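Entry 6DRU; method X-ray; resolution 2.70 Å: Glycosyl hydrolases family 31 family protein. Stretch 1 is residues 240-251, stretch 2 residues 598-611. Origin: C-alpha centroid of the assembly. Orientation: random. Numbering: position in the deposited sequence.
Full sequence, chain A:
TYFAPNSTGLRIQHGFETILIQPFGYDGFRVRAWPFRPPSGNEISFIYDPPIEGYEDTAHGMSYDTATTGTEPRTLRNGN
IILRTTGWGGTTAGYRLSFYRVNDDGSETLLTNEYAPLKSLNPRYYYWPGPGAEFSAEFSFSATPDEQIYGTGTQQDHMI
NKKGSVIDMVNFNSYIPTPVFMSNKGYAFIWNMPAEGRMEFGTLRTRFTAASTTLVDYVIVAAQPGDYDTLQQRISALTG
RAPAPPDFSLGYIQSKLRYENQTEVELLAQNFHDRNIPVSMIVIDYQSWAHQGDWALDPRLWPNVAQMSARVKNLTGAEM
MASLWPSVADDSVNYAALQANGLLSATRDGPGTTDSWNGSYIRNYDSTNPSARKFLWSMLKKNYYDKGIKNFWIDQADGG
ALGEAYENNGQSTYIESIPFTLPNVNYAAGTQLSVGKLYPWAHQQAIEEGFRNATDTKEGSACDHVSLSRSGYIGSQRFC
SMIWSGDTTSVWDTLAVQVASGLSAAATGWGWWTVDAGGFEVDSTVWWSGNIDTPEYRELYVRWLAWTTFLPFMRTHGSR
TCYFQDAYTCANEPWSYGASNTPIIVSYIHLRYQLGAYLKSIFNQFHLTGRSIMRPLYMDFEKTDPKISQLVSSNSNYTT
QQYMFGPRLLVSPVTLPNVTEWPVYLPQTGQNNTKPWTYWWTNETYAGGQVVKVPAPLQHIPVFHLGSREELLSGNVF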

ATOM      1  N   GLY A 240      29.329  19.018   9.577  1.00 67.44           N
ATOM      2  CA  GLY A 240      29.256  20.314  10.224  1.00 65.86           C
ATOM      3  C   GLY A 240      30.250  20.535  11.345  1.00 70.79           C
ATOM      4  O   GLY A 240      30.440  19.675  12.210  1.00 64.74           O
ATOM      5  N   ARG A 241      30.896  21.698  11.330  1.00 62.17           N
ATOM      6  CA  ARG A 241      31.796  22.124  12.392  1.00 62.05           C
ATOM      7  C   ARG A 241      31.048  23.055  13.336  1.00 62.79           C
ATOM      8  O   ARG A 241      30.470  24.056  12.899  1.00 62.21           O
ATOM      9  CB  ARG A 241      33.027  22.827  11.817  1.00 67.30           C
ATOM     10  CG  ARG A 241      34.011  21.901  11.122  1.00 63.58           C
ATOM     11  CD  ARG A 241      34.912  21.195  12.123  1.00 64.65           C
ATOM     12  NE  ARG A 241      35.737  20.174  11.487  1.00 62.62           N
ATOM     13  CZ  ARG A 241      36.775  20.438  10.699  1.00 69.80           C
ATOM     14  NH1 ARG A 241      37.113  21.695  10.446  1.00 68.89           N
ATOM     15  NH2 ARG A 241      37.472  19.446  10.160  1.00 64.36           N
ATOM     16  N   ALA A 242      31.055  22.718  14.623  1.00 65.63           N
ATOM     17  CA  ALA A 242      30.279  23.475  15.590  1.00 58.88           C
ATOM     18  C   ALA A 242      30.795  24.909  15.695  1.00 63.20           C
ATOM     19  O   ALA A 242      31.981  25.172  15.478  1.00 75.15           O
ATOM     20  CB  ALA A 242      30.332  22.806  16.959  1.00 58.77           C
ATOM     21  N   PRO A 243      29.925  25.851  16.024  1.00 59.30           N
ATOM     22  CA  PRO A 243      30.353  27.234  16.249  1.00 61.69           C
ATOM     23  C   PRO A 243      30.940  27.397  17.648  1.00 71.73           C
ATOM     24  O   PRO A 243      30.955  26.474  18.459  1.00 80.65           O
ATOM     25  CB  PRO A 243      29.054  28.021  16.092  1.00 58.35           C
ATOM     26  CG  PRO A 243      27.998  27.059  16.520  1.00 64.21           C
ATOM     27  CD  PRO A 243      28.460  25.705  16.081  1.00 57.00           C
ATOM     28  N   ALA A 244      31.432  28.604  17.917  1.00 70.96           N
ATOM     29  CA  ALA A 244      31.885  28.776  19.291  1.00 66.61           C
ATOM     30  C   ALA A 244      30.737  29.284  20.160  1.00 72.94           C
ATOM     31  O   ALA A 244      30.004  30.190  19.754  1.00 72.00           O
ATOM     32  CB  ALA A 244      33.052  29.756  19.358  1.00 61.10           C
ATOM     33  N   PRO A 245      30.565  28.717  21.358  1.00 65.15           N
ATOM     34  CA  PRO A 245      29.418  29.095  22.178  1.00 65.20           C
ATOM     35  C   PRO A 245      29.621  30.478  22.791  1.00 67.04           C
ATOM     36  O   PRO A 245      30.762  30.921  22.973  1.00 71.84           O
ATOM     37  CB  PRO A 245      29.386  28.003  23.262  1.00 57.95           C
ATOM     38  CG  PRO A 245      30.814  27.614  23.406  1.00 56.41           C
ATOM     39  CD  PRO A 245      31.404  27.702  22.017  1.00 60.95           C
ATOM     40  N   PRO A 246      28.534  31.178  23.105  1.00 67.40           N
ATOM     41  CA  PRO A 246      28.680  32.440  23.844  1.00 64.89           C
ATOM     42  C   PRO A 246      29.192  32.172  25.248  1.00 70.91           C
ATOM     43  O   PRO A 246      28.851  31.163  25.868  1.00 73.55           O
ATOM     44  CB  PRO A 246      27.257  33.006  23.860  1.00 54.53           C
ATOM     45  CG  PRO A 246      26.382  31.814  23.715  1.00 59.84           C
ATOM     46  CD  PRO A 246      27.128  30.852  22.837  1.00 62.21           C
ATOM     47  N   ASP A 247      30.026  33.091  25.744  1.00 81.28           N
ATOM     48  CA  ASP A 247      30.728  32.854  27.001  1.00 75.23           C
ATOM     49  C   ASP A 247      29.768  32.662  28.168  1.00 68.43           C
ATOM     50  O   ASP A 247      30.049  31.870  29.075  1.00 63.22           O
ATOM     51  CB  ASP A 247      31.689  34.008  27.293  1.00 77.29           C
ATOM     52  CG  ASP A 247      32.869  34.043  26.337  1.00 90.76           C
ATOM     53  OD1 ASP A 247      33.248  32.973  25.815  1.00 85.16           O
ATOM     54  OD2 ASP A 247      33.420  35.142  26.110  1.00100.14           O
ATOM     55  N   PHE A 248      28.627  33.357  28.158  1.00 61.15           N
ATOM     56  CA  PHE A 248      27.708  33.269  29.288  1.00 58.04           C
ATOM     57  C   PHE A 248      27.112  31.873  29.427  1.00 58.60           C
ATOM     58  O   PHE A 248      26.810  31.441  30.545  1.00 58.54           O
ATOM     59  CB  PHE A 248      26.597  34.312  29.151  1.00 54.02           C
ATOM     60  CG  PHE A 248      25.485  33.902  28.230  1.00 74.86           C
ATOM     61  CD1 PHE A 248      25.599  34.077  26.862  1.00 82.25           C
ATOM     62  CD2 PHE A 248      24.317  33.354  28.735  1.00 74.23           C
ATOM     63  CE1 PHE A 248      24.572  33.703  26.014  1.00 74.08           C
ATOM     64  CE2 PHE A 248      23.292  32.979  27.892  1.00 71.02           C
ATOM     65  CZ  PHE A 248      23.419  33.152  26.530  1.00 73.63           C
ATOM     66  N   SER A 249      26.951  31.149  28.317  1.00 62.45           N
ATOM     67  CA  SER A 249      26.351  29.821  28.362  1.00 64.22           C
ATOM     68  C   SER A 249      27.223  28.795  29.076  1.00 65.79           C
ATOM     69  O   SER A 249      26.731  27.708  29.397  1.00 62.14           O
ATOM     70  CB  SER A 249      26.046  29.338  26.942  1.00 64.92           C
ATOM     71  OG  SER A 249      27.230  29.234  26.172  1.00 72.98           O
ATOM     72  N   LEU A 250      28.491  29.106  29.337  1.00 61.74           N
ATOM     73  CA  LEU A 250      29.382  28.171  30.012  1.00 68.04           C
ATOM     74  C   LEU A 250      29.266  28.227  31.531  1.00 68.98           C
ATOM     75  O   LEU A 250      29.991  27.499  32.219  1.00 58.77           O
ATOM     76  CB  LEU A 250      30.830  28.440  29.596  1.00 68.81           C
ATOM     77  CG  LEU A 250      31.120  28.377  28.096  1.00 63.63           C
ATOM     78  CD1 LEU A 250      32.568  28.752  27.813  1.00 55.70           C
ATOM     79  CD2 LEU A 250      30.803  26.992  27.554  1.00 64.54           C
ATOM     80  N   GLY A 251      28.377  29.052  32.064  1.00 62.15           N
ATOM     81  CA  GLY A 251      28.221  29.217  33.495  1.00 57.98           C
ATOM     82  C   GLY A 251      27.183  28.293  34.091  1.00 61.56           C
ATOM     83  O   GLY A 251      26.975  27.167  33.629  1.00 65.68           O
ATOM     84  N   TYR A 598      39.331  26.807  30.776  1.00 68.06           N
ATOM     85  CA  TYR A 598      39.418  25.443  30.266  1.00 64.65           C
ATOM     86  C   TYR A 598      38.222  25.109  29.383  1.00 68.29           C
ATOM     87  O   TYR A 598      38.373  24.471  28.334  1.00 62.46           O
ATOM     88  CB  TYR A 598      39.513  24.468  31.438  1.00 60.60           C
ATOM     89  CG  TYR A 598      39.784  23.032  31.058  1.00 60.89           C
ATOM     90  CD1 TYR A 598      41.039  22.634  30.617  1.00 57.49           C
ATOM     91  CD2 TYR A 598      38.791  22.069  31.166  1.00 64.20           C
ATOM     92  CE1 TYR A 598      41.293  21.319  30.281  1.00 63.67           C
ATOM     93  CE2 TYR A 598      39.034  20.752  30.833  1.00 67.26           C
ATOM     94  CZ  TYR A 598      40.287  20.383  30.391  1.00 67.80           C
ATOM     95  OH  TYR A 598      40.533  19.071  30.060  1.00 68.08           O
ATOM     96  N   LEU A 599      37.024  25.536  29.790  1.00 72.09           N
ATOM     97  CA  LEU A 599      35.825  25.264  29.003  1.00 58.54           C
ATOM     98  C   LEU A 599      35.873  25.979  27.660  1.00 65.83           C
ATOM     99  O   LEU A 599      35.638  25.368  26.610  1.00 64.36           O
ATOM    100  CB  LEU A 599      34.579  25.679  29.782  1.00 47.05           C
ATOM    101  CG  LEU A 599      34.187  24.782  30.953  1.00 61.39           C
ATOM    102  CD1 LEU A 599      33.181  25.490  31.846  1.00 63.63           C
ATOM    103  CD2 LEU A 599      33.625  23.468  30.441  1.00 53.84           C
ATOM    104  N   LYS A 600      36.163  27.281  27.673  1.00 59.42           N
ATOM    105  CA  LYS A 600      36.184  28.035  26.425  1.00 56.45           C
ATOM    106  C   LYS A 600      37.286  27.536  25.497  1.00 64.08           C
ATOM    107  O   LYS A 600      37.154  27.627  24.270  1.00 75.69           O
ATOM    108  CB  LYS A 600      36.346  29.528  26.730  1.00 47.65           C
ATOM    109  CG  LYS A 600      36.596  30.408  25.516  1.00 68.70           C
ATOM    110  CD  LYS A 600      37.000  31.821  25.915  1.00 72.83           C
ATOM    111  CE  LYS A 600      36.633  32.821  24.829  1.00 83.27           C
ATOM    112  NZ  LYS A 600      36.547  34.214  25.354  1.00 86.13           N
ATOM    113  N   SER A 601      38.358  26.974  26.057  1.00 73.20           N
ATOM    114  CA  SER A 601      39.442  26.457  25.228  1.00 70.38           C
ATOM    115  C   SER A 601      39.060  25.140  24.559  1.00 75.10           C
ATOM    116  O   SER A 601      39.339  24.938  23.371  1.00 74.24           O
ATOM    117  CB  SER A 601      40.704  26.282  26.069  1.00 61.36           C
ATOM    118  OG  SER A 601      41.804  25.916  25.257  1.00 81.09           O
ATOM    119  N   ILE A 602      38.418  24.232  25.300  1.00 76.96           N
ATOM    120  CA  ILE A 602      38.051  22.948  24.712  1.00 68.88           C
ATOM    121  C   ILE A 602      36.838  23.093  23.799  1.00 67.32           C
ATOM    122  O   ILE A 602      36.680  22.320  22.846  1.00 67.59           O
ATOM    123  CB  ILE A 602      37.811  21.889  25.804  1.00 59.18           C
ATOM    124  CG1 ILE A 602      36.618  22.261  26.684  1.00 57.10           C
ATOM    125  CG2 ILE A 602      39.064  21.707  26.647  1.00 61.77           C
ATOM    126  CD1 ILE A 602      36.296  21.223  27.740  1.00 63.17           C
ATOM    127  N   PHE A 603      35.964  24.068  24.066  1.00 69.04           N
ATOM    128  CA  PHE A 603      34.875  24.350  23.136  1.00 68.28           C
ATOM    129  C   PHE A 603      35.402  24.932  21.834  1.00 76.24           C
ATOM    130  O   PHE A 603      34.783  24.752  20.778  1.00 83.99           O
ATOM    131  CB  PHE A 603      33.863  25.303  23.772  1.00 67.21           C
ATOM    132  CG  PHE A 603      32.699  24.609  24.421  1.00 65.27           C
ATOM    133  CD1 PHE A 603      31.579  24.272  23.680  1.00 67.10           C
ATOM    134  CD2 PHE A 603      32.723  24.301  25.771  1.00 63.25           C
ATOM    135  CE1 PHE A 603      30.503  23.638  24.274  1.00 65.45           C
ATOM    136  CE2 PHE A 603      31.650  23.666  26.368  1.00 63.57           C
ATOM    137  CZ  PHE A 603      30.539  23.334  25.619  1.00 57.40           C
ATOM    138  N   ASN A 604      36.542  25.623  21.890  1.00 69.76           N
ATOM    139  CA  ASN A 604      37.124  26.193  20.681  1.00 71.65           C
ATOM    140  C   ASN A 604      37.743  25.112  19.802  1.00 70.39           C
ATOM    141  O   ASN A 604      37.642  25.174  18.571  1.00 68.71           O
ATOM    142  CB  ASN A 604      38.164  27.249  21.055  1.00 71.51           C
ATOM    143  CG  ASN A 604      38.823  27.875  19.843  1.00 79.81           C
ATOM    144  OD1 ASN A 604      39.892  27.441  19.412  1.00 75.04           O
ATOM    145  ND2 ASN A 604      38.186  28.898  19.283  1.00 78.27           N
ATOM    146  N   GLN A 605      38.385  24.112  20.414  1.00 71.55           N
ATOM    147  CA  GLN A 605      38.957  23.022  19.630  1.00 73.69           C
ATOM    148  C   GLN A 605      37.880  22.154  18.995  1.00 71.61           C
ATOM    149  O   GLN A 605      38.071  21.647  17.883  1.00 60.58           O
ATOM    150  CB  GLN A 605      39.885  22.176  20.499  1.00 70.60           C
ATOM    151  CG  GLN A 605      41.313  22.665  20.468  1.00 68.31           C
ATOM    152  CD  GLN A 605      41.914  22.581  19.082  1.00 70.33           C
ATOM    153  OE1 GLN A 605      41.862  21.537  18.433  1.00 70.21           O
ATOM    154  NE2 GLN A 605      42.474  23.690  18.611  1.00 72.75           N
ATOM    155  N   PHE A 606      36.751  21.964  19.682  1.00 70.27           N
ATOM    156  CA  PHE A 606      35.607  21.313  19.053  1.00 64.72           C
ATOM    157  C   PHE A 606      35.110  22.120  17.862  1.00 69.43           C
ATOM    158  O   PHE A 606      34.601  21.551  16.889  1.00 66.69           O
ATOM    159  CB  PHE A 606      34.489  21.109  20.076  1.00 62.68           C
ATOM    160  CG  PHE A 606      33.296  20.375  19.534  1.00 66.58           C
ATOM    161  CD1 PHE A 606      33.427  19.092  19.028  1.00 70.07           C
ATOM    162  CD2 PHE A 606      32.040  20.957  19.550  1.00 66.69           C
ATOM    163  CE1 PHE A 606      32.330  18.410  18.533  1.00 67.86           C
ATOM    164  CE2 PHE A 606      30.940  20.276  19.062  1.00 62.12           C
ATOM    165  CZ  PHE A 606      31.086  19.005  18.548  1.00 67.23           C
ATOM    166  N   HIS A 607      35.258  23.445  17.920  1.00 62.04           N
ATOM    167  CA  HIS A 607      34.839  24.298  16.816  1.00 64.96           C
ATOM    168  C   HIS A 607      35.792  24.210  15.629  1.00 67.70           C
ATOM    169  O   HIS A 607      35.369  24.399  14.483  1.00 71.51           O
ATOM    170  CB  HIS A 607      34.719  25.745  17.300  1.00 64.79           C
ATOM    171  CG  HIS A 607      34.942  26.763  16.227  1.00 62.32           C
ATOM    172  ND1 HIS A 607      34.074  26.935  15.170  1.00 74.97           N
ATOM    173  CD2 HIS A 607      35.937  27.664  16.045  1.00 67.41           C
ATOM    174  CE1 HIS A 607      34.523  27.898  14.385  1.00 76.10           C
ATOM    175  NE2 HIS A 607      35.653  28.358  14.894  1.00 72.60           N
ATOM    176  N   LEU A 608      37.069  23.906  15.872  1.00 58.49           N
ATOM    177  CA  LEU A 608      38.050  23.920  14.793  1.00 53.70           C
ATOM    178  C   LEU A 608      38.226  22.560  14.130  1.00 60.39           C
ATOM    179  O   LEU A 608      38.272  22.475  12.898  1.00 79.50           O
ATOM    180  CB  LEU A 608      39.406  24.398  15.317  1.00 52.88           C
ATOM    181  CG  LEU A 608      39.500  25.788  15.948  1.00 57.31           C
ATOM    182  CD1 LEU A 608      40.863  25.970  16.595  1.00 60.12           C
ATOM    183  CD2 LEU A 608      39.250  26.872  14.916  1.00 54.64           C
ATOM    184  N   THR A 609      38.324  21.491  14.917  1.00 58.26           N
ATOM    185  CA  THR A 609      38.636  20.168  14.394  1.00 63.57           C
ATOM    186  C   THR A 609      37.561  19.131  14.681  1.00 63.26           C
ATOM    187  O   THR A 609      37.712  17.977  14.266  1.00 63.17           O
ATOM    188  CB  THR A 609      39.982  19.672  14.943  1.00 63.23           C
ATOM    189  OG1 THR A 609      40.014  19.835  16.367  1.00 75.87           O
ATOM    190  CG2 THR A 609      41.131  20.448  14.317  1.00 57.90           C
ATOM    191  N   GLY A 610      36.500  19.493  15.397  1.00 63.87           N
ATOM    192  CA  GLY A 610      35.596  18.489  15.922  1.00 53.74           C
ATOM    193  C   GLY A 610      36.201  17.684  17.047  1.00 65.17           C
ATOM    194  O   GLY A 610      35.801  16.537  17.268  1.00 74.60           O
ATOM    195  N   ARG A 611      37.170  18.259  17.757  1.00 68.98           N
ATOM    196  CA  ARG A 611      37.806  17.620  18.900  1.00 57.03           C
ATOM    197  C   ARG A 611      36.766  17.389  19.987  1.00 61.75           C
ATOM    198  O   ARG A 611      36.232  18.352  20.549  1.00 72.90           O
ATOM    199  CB  ARG A 611      38.951  18.492  19.416  1.00 65.57           C
ATOM    200  CG  ARG A 611      39.934  17.783  20.319  1.00 74.38           C
ATOM    201  CD  ARG A 611      40.546  16.599  19.598  1.00 84.52           C
ATOM    202  NE  ARG A 611      41.589  15.954  20.388  1.00 94.42           N
ATOM    203  CZ  ARG A 611      42.889  16.109  20.165  1.00 90.86           C
ATOM    204  NH1 ARG A 611      43.300  16.888  19.174  1.00 87.72           N
ATOM    205  NH2 ARG A 611      43.776  15.485  20.928  1.00 96.89           N
TER
HETATM  206  O   HOH W   1      32.576  20.107  14.974  1.00 57.47           O

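The shortest hydrogen bond between the two stretches runs from His 607 ND1 to Ala 242 O, at 2.8 Å with an N-H...O angle of 154°. The carbonyl oxygen lies at the edge of the imidazole, near its plane, where the proton on ND1 must point; the contact therefore fixes ND1 as the donor. The same oxygen is approached by the backbone of the same residue, His 607 CA lying 3.3 Å from Ala 242 O with an angle of 130° at the hydrogen, so one histidine holds this acceptor through both side chain and main chain. Here the two stretches come close, with the CA atoms of Ala 242 and His 607 4.8 Å apart.

A water reinforces the junction. It accepts from Ala 242 N at 3.0 Å and donates to Phe 606 O at 3.1 Å, linking the amide of the loop to a carbonyl of the helix. Thus both polar backbone atoms of Ala 242 are engaged with the second stretch, one directly and one through solvent.

Farther along, Asp 247 and Lys 600 form a salt bridge. Asp 247 OD2 and Lys 600 NZ are 3.3 Å apart, and the accompanying hydrogen bond is weak. Both CA-to-CB bonds point sideways; the lysine closes the gap by extending, with all four chi angles in the t well. Both residues are exposed.

Distance alone would mislead at Arg 241. Arg 241 NH1 is 2.8 Å from Leu 608 O, but that oxygen sits over one face of the guanidinium, whereas the N-H bonds lie in its plane. The angle is poor and no hydrogen bond results; NE, NH1 and NH2 find partners elsewhere in the structure. Thr 609 C lies over a guanidinium face as well, 3.8 Å from Arg 241 NE, so the group packs against the backbone near the end of the helix.

The apolar packing centres on aromatic rings and Leu 250. Leu 250 CD2 lies 4.0 Å from the centroid of the Phe 603 ring and 28° off its normal, a CH-pi contact over the face, with 3.6 Å between Leu 250 CD2 and Phe 603 CE2. Pro 245 CG meets the same ring obliquely, 3.4 Å from Phe 603 CD1. The other methyl of the leucine, Leu 250 CD1, is 4.2 Å from Leu 599 CB. Near the histidine, Ala 242 points its CA-to-CB bond toward the helix, placing Ala 242 CB 3.3 Å from Phe 606 CE2. In total, 654 Å² is buried, summed over both sides.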